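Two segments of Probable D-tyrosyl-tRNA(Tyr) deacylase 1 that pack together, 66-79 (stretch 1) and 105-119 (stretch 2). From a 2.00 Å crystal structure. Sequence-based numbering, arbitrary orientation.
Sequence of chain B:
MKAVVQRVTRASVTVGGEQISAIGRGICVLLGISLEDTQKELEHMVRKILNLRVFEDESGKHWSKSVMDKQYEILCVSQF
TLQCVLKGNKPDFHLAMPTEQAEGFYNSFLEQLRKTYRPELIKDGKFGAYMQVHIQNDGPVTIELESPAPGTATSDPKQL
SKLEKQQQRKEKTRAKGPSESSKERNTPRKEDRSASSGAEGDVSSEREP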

ATOM      1  N   SER B  66       9.955  12.727 -10.706  1.00 39.50           N
ATOM      2  CA  SER B  66      10.240  11.537  -9.882  1.00 39.38           C
ATOM      3  C   SER B  66      10.903  11.916  -8.556  1.00 39.51           C
ATOM      4  O   SER B  66      11.297  13.062  -8.360  1.00 39.55           O
ATOM      5  CB  SER B  66      11.161  10.606 -10.642  1.00 40.17           C
ATOM      6  OG  SER B  66      12.428  11.220 -10.834  1.00 39.27           O
ATOM      7  N   VAL B  67      11.066  10.937  -7.669  1.00 39.67           N
ATOM      8  CA  VAL B  67      11.787  11.129  -6.415  1.00 39.88           C
ATOM      9  C   VAL B  67      13.198  11.707  -6.677  1.00 40.45           C
ATOM     10  O   VAL B  67      13.678  12.544  -5.919  1.00 40.41           O
ATOM     11  CB  VAL B  67      11.814   9.798  -5.578  1.00 40.09           C
ATOM     12  CG1 VAL B  67      12.762   8.764  -6.199  1.00 39.15           C
ATOM     13  CG2 VAL B  67      12.162  10.054  -4.108  1.00 40.78           C
ATOM     14  N   MET B  68      13.844  11.268  -7.756  1.00 41.09           N
ATOM     15  CA  MET B  68      15.201  11.713  -8.083  1.00 42.43           C
ATOM     16  C   MET B  68      15.214  13.140  -8.623  1.00 41.75           C
ATOM     17  O   MET B  68      16.139  13.903  -8.334  1.00 41.80           O
ATOM     18  CB  MET B  68      15.860  10.793  -9.112  1.00 42.67           C
ATOM     19  CG  MET B  68      16.235   9.435  -8.600  1.00 43.64           C
ATOM     20  SD  MET B  68      17.453   8.612  -9.643  1.00 45.84           S
ATOM     21  CE  MET B  68      18.555   9.930 -10.157  1.00 48.30           C
ATOM     22  N   ASP B  69      14.203  13.487  -9.421  1.00 41.19           N
ATOM     23  CA  ASP B  69      14.023  14.862  -9.898  1.00 40.75           C
ATOM     24  C   ASP B  69      13.916  15.830  -8.725  1.00 40.76           C
ATOM     25  O   ASP B  69      14.445  16.948  -8.784  1.00 40.29           O
ATOM     26  CB  ASP B  69      12.756  14.985 -10.754  1.00 40.78           C
ATOM     27  CG  ASP B  69      12.866  14.259 -12.079  1.00 41.60           C
ATOM     28  OD1 ASP B  69      13.996  14.133 -12.603  1.00 42.07           O
ATOM     29  OD2 ASP B  69      11.820  13.810 -12.593  1.00 40.68           O
ATOM     30  N   LYS B  70      13.217  15.395  -7.672  1.00 40.34           N
ATOM     31  CA  LYS B  70      12.954  16.227  -6.501  1.00 40.83           C
ATOM     32  C   LYS B  70      14.083  16.174  -5.475  1.00 41.18           C
ATOM     33  O   LYS B  70      14.102  16.971  -4.526  1.00 41.58           O
ATOM     34  CB  LYS B  70      11.642  15.806  -5.822  1.00 40.69           C
ATOM     35  CG  LYS B  70      10.392  15.919  -6.676  1.00 41.32           C
ATOM     36  CD  LYS B  70      10.116  17.366  -7.090  1.00 42.65           C
ATOM     37  CE  LYS B  70       9.405  18.147  -5.991  1.00 43.49           C
ATOM     38  NZ  LYS B  70       9.001  19.505  -6.516  1.00 43.99           N
ATOM     39  N   GLN B  71      15.018  15.243  -5.674  1.00 41.01           N
ATOM     40  CA  GLN B  71      16.046  14.925  -4.693  1.00 40.98           C
ATOM     41  C   GLN B  71      15.386  14.625  -3.345  1.00 40.73           C
ATOM     42  O   GLN B  71      15.830  15.089  -2.301  1.00 40.05           O
ATOM     43  CB  GLN B  71      17.099  16.043  -4.585  1.00 41.66           C
ATOM     44  CG  GLN B  71      17.920  16.270  -5.863  1.00 44.08           C
ATOM     45  CD  GLN B  71      19.082  15.282  -6.040  1.00 49.29           C
ATOM     46  OE1 GLN B  71      19.193  14.626  -7.080  1.00 51.50           O
ATOM     47  NE2 GLN B  71      19.964  15.189  -5.031  1.00 49.81           N
ATOM     48  N   TYR B  72      14.309  13.839  -3.398  1.00 40.52           N
ATOM     49  CA  TYR B  72      13.573  13.440  -2.213  1.00 41.06           C
ATOM     50  C   TYR B  72      14.095  12.078  -1.731  1.00 41.23           C
ATOM     51  O   TYR B  72      15.019  11.509  -2.327  1.00 41.13           O
ATOM     52  CB  TYR B  72      12.064  13.407  -2.491  1.00 41.09           C
ATOM     53  CG  TYR B  72      11.358  14.762  -2.448  1.00 41.64           C
ATOM     54  CD1 TYR B  72      10.023  14.888  -2.852  1.00 41.34           C
ATOM     55  CD2 TYR B  72      12.016  15.913  -2.001  1.00 43.05           C
ATOM     56  CE1 TYR B  72       9.359  16.116  -2.800  1.00 40.62           C
ATOM     57  CE2 TYR B  72      11.365  17.154  -1.960  1.00 41.97           C
ATOM     58  CZ  TYR B  72      10.035  17.240  -2.354  1.00 41.92           C
ATOM     59  OH  TYR B  72       9.385  18.460  -2.307  1.00 42.77           O
ATOM     60  N   GLU B  73      13.519  11.568  -0.651  1.00 41.44           N
ATOM     61  CA  GLU B  73      14.046  10.348  -0.017  1.00 42.16           C
ATOM     62  C   GLU B  73      13.209   9.124  -0.366  1.00 41.91           C
ATOM     63  O   GLU B  73      12.091   9.244  -0.883  1.00 41.08           O
ATOM     64  CB  GLU B  73      14.128  10.511   1.503  1.00 42.15           C
ATOM     65  CG  GLU B  73      15.247  11.436   1.988  1.00 43.36           C
ATOM     66  CD  GLU B  73      15.032  11.895   3.429  1.00 43.65           C
ATOM     67  OE1 GLU B  73      15.812  11.494   4.320  1.00 44.77           O
ATOM     68  OE2 GLU B  73      14.066  12.655   3.666  1.00 45.27           O
ATOM     69  N   ILE B  74      13.763   7.946  -0.085  1.00 41.62           N
ATOM     70  CA  ILE B  74      13.067   6.686  -0.313  1.00 42.13           C
ATOM     71  C   ILE B  74      13.237   5.835   0.945  1.00 42.88           C
ATOM     72  O   ILE B  74      14.348   5.628   1.405  1.00 43.11           O
ATOM     73  CB  ILE B  74      13.653   5.895  -1.515  1.00 42.44           C
ATOM     74  CG1 ILE B  74      13.597   6.726  -2.805  1.00 41.39           C
ATOM     75  CG2 ILE B  74      12.939   4.533  -1.665  1.00 42.05           C
ATOM     76  CD1 ILE B  74      14.334   6.110  -3.980  1.00 41.50           C
ATOM     77  N   LEU B  75      12.125   5.388   1.514  1.00 43.48           N
ATOM     78  CA  LEU B  75      12.149   4.393   2.579  1.00 43.78           C
ATOM     79  C   LEU B  75      11.693   3.052   2.001  1.00 44.01           C
ATOM     80  O   LEU B  75      10.541   2.913   1.599  1.00 44.55           O
ATOM     81  CB  LEU B  75      11.221   4.816   3.728  1.00 43.30           C
ATOM     82  CG  LEU B  75      10.998   3.812   4.874  1.00 44.37           C
ATOM     83  CD1 LEU B  75      12.303   3.555   5.603  1.00 40.25           C
ATOM     84  CD2 LEU B  75       9.903   4.303   5.847  1.00 43.12           C
ATOM     85  N   CYS B  76      12.593   2.072   1.942  1.00 44.85           N
ATOM     86  CA  CYS B  76      12.228   0.726   1.451  1.00 45.75           C
ATOM     87  C   CYS B  76      12.064  -0.237   2.605  1.00 44.56           C
ATOM     88  O   CYS B  76      12.891  -0.286   3.532  1.00 44.74           O
ATOM     89  CB  CYS B  76      13.269   0.121   0.490  1.00 44.97           C
ATOM     90  SG  CYS B  76      13.767   1.171  -0.811  1.00 54.63           S
ATOM     91  N   VAL B  77      11.009  -1.034   2.537  1.00 43.81           N
ATOM     92  CA  VAL B  77      10.804  -2.083   3.531  1.00 43.09           C
ATOM     93  C   VAL B  77      10.438  -3.362   2.796  1.00 42.85           C
ATOM     94  O   VAL B  77       9.624  -3.337   1.877  1.00 41.26           O
ATOM     95  CB  VAL B  77       9.707  -1.700   4.547  1.00 42.98           C
ATOM     96  CG1 VAL B  77       9.515  -2.814   5.584  1.00 43.58           C
ATOM     97  CG2 VAL B  77      10.069  -0.403   5.248  1.00 43.34           C
ATOM     98  N   SER B  78      11.057  -4.470   3.197  1.00 43.05           N
ATOM     99  CA  SER B  78      10.776  -5.780   2.615  1.00 43.91           C
ATOM    100  C   SER B  78       9.407  -6.261   3.081  1.00 43.36           C
ATOM    101  O   SER B  78       9.092  -6.182   4.267  1.00 42.54           O
ATOM    102  CB  SER B  78      11.850  -6.772   3.057  1.00 44.25           C
ATOM    103  OG  SER B  78      12.195  -6.454   4.408  1.00 49.56           O
ATOM    104  N   GLN B  79       8.610  -6.774   2.141  1.00 43.23           N
ATOM    105  CA  GLN B  79       7.199  -7.099   2.380  1.00 42.61           C
ATOM    106  C   GLN B  79       6.777  -8.316   1.552  1.00 42.95           C
ATOM    107  O   GLN B  79       6.191  -8.165   0.469  1.00 43.66           O
ATOM    108  CB  GLN B  79       6.323  -5.887   1.993  1.00 42.51           C
ATOM    109  CG  GLN B  79       4.808  -6.054   2.219  1.00 41.74           C
ATOM    110  CD  GLN B  79       4.401  -5.902   3.678  1.00 41.86           C
ATOM    111  OE1 GLN B  79       3.914  -4.854   4.070  1.00 42.23           O
ATOM    112  NE2 GLN B  79       4.615  -6.941   4.485  1.00 39.97           N
ATOM    113  N   PHE B 105      18.936 -11.122  -1.523  1.00 36.65           N
ATOM    114  CA  PHE B 105      18.346 -10.450  -2.689  1.00 36.42           C
ATOM    115  C   PHE B 105      17.953  -9.005  -2.349  1.00 36.81           C
ATOM    116  O   PHE B 105      18.308  -8.066  -3.080  1.00 36.83           O
ATOM    117  CB  PHE B 105      17.137 -11.233  -3.207  1.00 36.55           C
ATOM    118  CG  PHE B 105      16.625 -10.754  -4.545  1.00 37.67           C
ATOM    119  CD1 PHE B 105      16.745 -11.555  -5.669  1.00 38.92           C
ATOM    120  CD2 PHE B 105      16.016  -9.501  -4.679  1.00 38.88           C
ATOM    121  CE1 PHE B 105      16.283 -11.118  -6.906  1.00 38.63           C
ATOM    122  CE2 PHE B 105      15.554  -9.051  -5.920  1.00 39.61           C
ATOM    123  CZ  PHE B 105      15.691  -9.864  -7.032  1.00 39.07           C
ATOM    124  N   TYR B 106      17.229  -8.837  -1.241  1.00 36.65           N
ATOM    125  CA  TYR B 106      16.842  -7.523  -0.724  1.00 37.30           C
ATOM    126  C   TYR B 106      18.052  -6.595  -0.533  1.00 37.27           C
ATOM    127  O   TYR B 106      18.042  -5.439  -0.988  1.00 37.33           O
ATOM    128  CB  TYR B 106      16.066  -7.674   0.606  1.00 38.19           C
ATOM    129  CG  TYR B 106      15.550  -6.358   1.120  1.00 40.19           C
ATOM    130  CD1 TYR B 106      14.512  -5.707   0.447  1.00 41.10           C
ATOM    131  CD2 TYR B 106      16.089  -5.747   2.262  1.00 40.02           C
ATOM    132  CE1 TYR B 106      14.020  -4.499   0.870  1.00 42.17           C
ATOM    133  CE2 TYR B 106      15.590  -4.478   2.692  1.00 40.47           C
ATOM    134  CZ  TYR B 106      14.555  -3.884   1.975  1.00 41.61           C
ATOM    135  OH  TYR B 106      14.013  -2.649   2.313  1.00 41.55           O
ATOM    136  N   ASN B 107      19.086  -7.097   0.146  1.00 36.92           N
ATOM    137  CA  ASN B 107      20.289  -6.304   0.344  1.00 36.95           C
ATOM    138  C   ASN B 107      20.900  -5.860  -0.993  1.00 37.33           C
ATOM    139  O   ASN B 107      21.220  -4.687  -1.152  1.00 37.57           O
ATOM    140  CB  ASN B 107      21.291  -7.031   1.226  1.00 36.60           C
ATOM    141  CG  ASN B 107      20.877  -7.034   2.684  1.00 36.98           C
ATOM    142  OD1 ASN B 107      20.094  -6.181   3.123  1.00 39.02           O
ATOM    143  ND2 ASN B 107      21.389  -7.992   3.440  1.00 38.78           N
ATOM    144  N   SER B 108      21.011  -6.777  -1.954  1.00 36.82           N
ATOM    145  CA  SER B 108      21.519  -6.440  -3.292  1.00 37.02           C
ATOM    146  C   SER B 108      20.635  -5.383  -3.980  1.00 37.37           C
ATOM    147  O   SER B 108      21.141  -4.466  -4.664  1.00 36.75           O
ATOM    148  CB  SER B 108      21.634  -7.685  -4.174  1.00 36.19           C
ATOM    149  OG  SER B 108      22.636  -8.579  -3.694  1.00 37.25           O
ATOM    150  N   PHE B 109      19.323  -5.530  -3.807  1.00 38.11           N
ATOM    151  CA  PHE B 109      18.350  -4.594  -4.357  1.00 39.44           C
ATOM    152  C   PHE B 109      18.558  -3.184  -3.802  1.00 40.24           C
ATOM    153  O   PHE B 109      18.584  -2.199  -4.561  1.00 39.96           O
ATOM    154  CB  PHE B 109      16.925  -5.080  -4.053  1.00 39.74           C
ATOM    155  CG  PHE B 109      15.878  -4.077  -4.381  1.00 42.13           C
ATOM    156  CD1 PHE B 109      15.300  -4.050  -5.655  1.00 41.67           C
ATOM    157  CD2 PHE B 109      15.490  -3.129  -3.436  1.00 42.84           C
ATOM    158  CE1 PHE B 109      14.349  -3.109  -5.981  1.00 43.48           C
ATOM    159  CE2 PHE B 109      14.541  -2.166  -3.762  1.00 44.06           C
ATOM    160  CZ  PHE B 109      13.968  -2.157  -5.043  1.00 43.14           C
ATOM    161  N   LEU B 110      18.705  -3.088  -2.478  1.00 40.84           N
ATOM    162  CA  LEU B 110      18.947  -1.794  -1.826  1.00 41.97           C
ATOM    163  C   LEU B 110      20.251  -1.183  -2.293  1.00 41.82           C
ATOM    164  O   LEU B 110      20.348   0.035  -2.453  1.00 41.52           O
ATOM    165  CB  LEU B 110      18.999  -1.934  -0.309  1.00 42.49           C
ATOM    166  CG  LEU B 110      17.711  -1.869   0.493  1.00 45.06           C
ATOM    167  CD1 LEU B 110      18.141  -1.924   1.938  1.00 47.74           C
ATOM    168  CD2 LEU B 110      16.880  -0.607   0.236  1.00 47.88           C
ATOM    169  N   GLU B 111      21.255  -2.031  -2.502  1.00 41.75           N
ATOM    170  CA  GLU B 111      22.550  -1.560  -2.984  1.00 42.10           C
ATOM    171  C   GLU B 111      22.497  -1.014  -4.425  1.00 42.43           C
ATOM    172  O   GLU B 111      23.199  -0.035  -4.727  1.00 42.32           O
ATOM    173  CB  GLU B 111      23.625  -2.649  -2.802  1.00 42.11           C
ATOM    174  CG  GLU B 111      25.069  -2.217  -3.056  1.00 42.39           C
ATOM    175  CD  GLU B 111      25.590  -1.117  -2.115  1.00 42.56           C
ATOM    176  OE1 GLU B 111      24.947  -0.784  -1.097  1.00 43.04           O
ATOM    177  OE2 GLU B 111      26.669  -0.572  -2.414  1.00 46.15           O
ATOM    178  N   GLN B 112      21.686  -1.621  -5.305  1.00 42.78           N
ATOM    179  CA  GLN B 112      21.526  -1.101  -6.682  1.00 43.22           C
ATOM    180  C   GLN B 112      20.820   0.253  -6.641  1.00 42.38           C
ATOM    181  O   GLN B 112      21.178   1.169  -7.374  1.00 41.89           O
ATOM    182  CB  GLN B 112      20.737  -2.047  -7.613  1.00 43.70           C
ATOM    183  CG  GLN B 112      21.403  -2.397  -9.007  1.00 49.23           C
ATOM    184  CD  GLN B 112      21.624  -1.231  -9.992  1.00 54.67           C
ATOM    185  OE1 GLN B 112      22.292  -0.242  -9.676  1.00 57.88           O
ATOM    186  NE2 GLN B 112      21.108  -1.383 -11.221  1.00 52.47           N
ATOM    187  N   LEU B 113      19.799   0.347  -5.793  1.00 42.03           N
ATOM    188  CA  LEU B 113      19.075   1.588  -5.555  1.00 42.14           C
ATOM    189  C   LEU B 113      20.002   2.718  -5.126  1.00 41.88           C
ATOM    190  O   LEU B 113      19.928   3.819  -5.669  1.00 41.52           O
ATOM    191  CB  LEU B 113      18.019   1.385  -4.468  1.00 42.09           C
ATOM    192  CG  LEU B 113      16.504   1.435  -4.682  1.00 43.47           C
ATOM    193  CD1 LEU B 113      15.858   1.729  -3.344  1.00 43.21           C
ATOM    194  CD2 LEU B 113      16.014   2.428  -5.723  1.00 40.01           C
ATOM    195  N   ARG B 114      20.848   2.448  -4.131  1.00 41.81           N
ATOM    196  CA  ARG B 114      21.821   3.429  -3.649  1.00 42.47           C
ATOM    197  C   ARG B 114      22.858   3.839  -4.694  1.00 42.51           C
ATOM    198  O   ARG B 114      23.197   5.021  -4.797  1.00 42.54           O
ATOM    199  CB  ARG B 114      22.547   2.918  -2.415  1.00 43.11           C
ATOM    200  CG  ARG B 114      21.667   2.689  -1.215  1.00 44.83           C
ATOM    201  CD  ARG B 114      22.577   2.535  -0.002  1.00 50.33           C
ATOM    202  NE  ARG B 114      22.248   1.384   0.827  1.00 53.10           N
ATOM    203  CZ  ARG B 114      21.393   1.399   1.842  1.00 54.38           C
ATOM    204  NH1 ARG B 114      20.744   2.519   2.165  1.00 56.61           N
ATOM    205  NH2 ARG B 114      21.183   0.287   2.528  1.00 51.43           N
ATOM    206  N   LYS B 115      23.374   2.882  -5.459  1.00 42.48           N
ATOM    207  CA  LYS B 115      24.384   3.225  -6.455  1.00 43.00           C
ATOM    208  C   LYS B 115      23.810   3.963  -7.675  1.00 42.70           C
ATOM    209  O   LYS B 115      24.523   4.737  -8.320  1.00 42.45           O
ATOM    210  CB  LYS B 115      25.232   2.010  -6.845  1.00 43.77           C
ATOM    211  CG  LYS B 115      24.801   1.239  -8.084  1.00 45.63           C
ATOM    212  CD  LYS B 115      25.936   0.303  -8.499  1.00 47.55           C
ATOM    213  CE  LYS B 115      25.439  -0.949  -9.213  1.00 48.74           C
ATOM    214  NZ  LYS B 115      26.474  -2.029  -9.072  1.00 51.24           N
ATOM    215  N   THR B 116      22.535   3.723  -7.976  1.00 42.08           N
ATOM    216  CA  THR B 116      21.849   4.378  -9.103  1.00 42.35           C
ATOM    217  C   THR B 116      21.360   5.774  -8.722  1.00 42.59           C
ATOM    218  O   THR B 116      21.232   6.648  -9.585  1.00 43.41           O
ATOM    219  CB  THR B 116      20.658   3.516  -9.618  1.00 42.27           C
ATOM    220  OG1 THR B 116      21.146   2.229 -10.008  1.00 42.99           O
ATOM    221  CG2 THR B 116      19.955   4.163 -10.835  1.00 42.80           C
ATOM    222  N   TYR B 117      21.047   5.962  -7.438  1.00 42.33           N
ATOM    223  CA  TYR B 117      20.585   7.242  -6.895  1.00 41.80           C
ATOM    224  C   TYR B 117      21.643   7.803  -5.940  1.00 41.96           C
ATOM    225  O   TYR B 117      22.817   7.877  -6.298  1.00 42.04           O
ATOM    226  CB  TYR B 117      19.228   7.054  -6.197  1.00 41.45           C
ATOM    227  CG  TYR B 117      18.505   8.327  -5.769  1.00 40.53           C
ATOM    228  CD1 TYR B 117      18.853   9.594  -6.295  1.00 42.57           C
ATOM    229  CD2 TYR B 117      17.459   8.259  -4.852  1.00 39.67           C
ATOM    230  CE1 TYR B 117      18.158  10.764  -5.894  1.00 41.78           C
ATOM    231  CE2 TYR B 117      16.769   9.400  -4.448  1.00 40.76           C
ATOM    232  CZ  TYR B 117      17.114  10.641  -4.973  1.00 41.89           C
ATOM    233  OH  TYR B 117      16.414  11.744  -4.549  1.00 41.32           O
ATOM    234  N   ARG B 118      21.232   8.198  -4.736  1.00 41.99           N
ATOM    235  CA  ARG B 118      22.163   8.675  -3.714  1.00 42.85           C
ATOM    236  C   ARG B 118      21.977   7.833  -2.440  1.00 41.79           C
ATOM    237  O   ARG B 118      20.862   7.729  -1.923  1.00 41.01           O
ATOM    238  CB  ARG B 118      21.936  10.164  -3.417  1.00 42.82           C
ATOM    239  CG  ARG B 118      22.143  11.086  -4.622  1.00 45.27           C
ATOM    240  CD  ARG B 118      22.092  12.564  -4.249  1.00 45.86           C
ATOM    241  NE  ARG B 118      22.258  13.417  -5.433  1.00 52.46           N
ATOM    242  CZ  ARG B 118      23.421  13.898  -5.875  1.00 54.08           C
ATOM    243  NH1 ARG B 118      23.451  14.662  -6.969  1.00 55.53           N
ATOM    244  NH2 ARG B 118      24.557  13.623  -5.233  1.00 55.84           N
ATOM    245  N   PRO B 119      23.072   7.245  -1.921  1.00 41.73           N
ATOM    246  CA  PRO B 119      22.975   6.347  -0.767  1.00 41.57           C
ATOM    247  C   PRO B 119      22.315   6.995   0.449  1.00 41.40           C
ATOM    248  O   PRO B 119      21.510   6.354   1.128  1.00 41.74           O
ATOM    249  CB  PRO B 119      24.442   6.011  -0.458  1.00 41.49           C
ATOM    250  CG  PRO B 119      25.162   6.257  -1.744  1.00 42.64           C
ATOM    251  CD  PRO B 119      24.465   7.413  -2.375  1.00 41.44           C
TER

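How does the helix of stretch 2 first meet the strand? The helix 105-116 runs nearly antiparallel to strand 73-78, at 166°, so its early residues face the strand's end. Y106, with chi1 in t, points toward the strand and lays one ring face against S78, whose CB sits 3.9 Å from the ring centroid. The contact is made by the serine's CB, a CH group laid over the ring face. The hydroxyl reaches the backbone, with Y106 OH 2.9 Å from C76 O, but the angle is too poor for a hydrogen bond; that hydroxyl is satisfied elsewhere in the structure.

What fills the middle of the contact? Here the side chains are apolar and buried. L110 leaves its backbone sideways, yet its end comes nearer, placing CD2 3.7 Å from C76 CB. One turn later L113 points toward the strand, and its CD1 lies 3.3 Å from C76 SG and 4.4 Å from I74 CG2. I74, C76 and S78 alternate with residues whose CB points away, as a strand requires, so one strand face meets the helix. The compact cysteine meets both leucines, which lie together on its helix-facing side.

Why does Y117 dominate the far end? It is the first residue to leave helical phi/psi, and it has the largest area covered by the other stretch. Its hydroxyl donates a hydrogen bond to the backbone, Y117 OH to Y72 O at 2.6 Å, giving the buried polar tip a partner. M68 covers one ring face, with CG 3.6 Å from the ring centroid, while I74 CD1 approaches Y117 CD2 at 3.9 Å. A tyrosine suits this place, combining a broad apolar ring with a polar end.

What closes the contact? Beyond Y117, the exposed R118 leaves its backbone sideways, but its end comes nearer and meets the Q71 side chain at the solvent-facing margin.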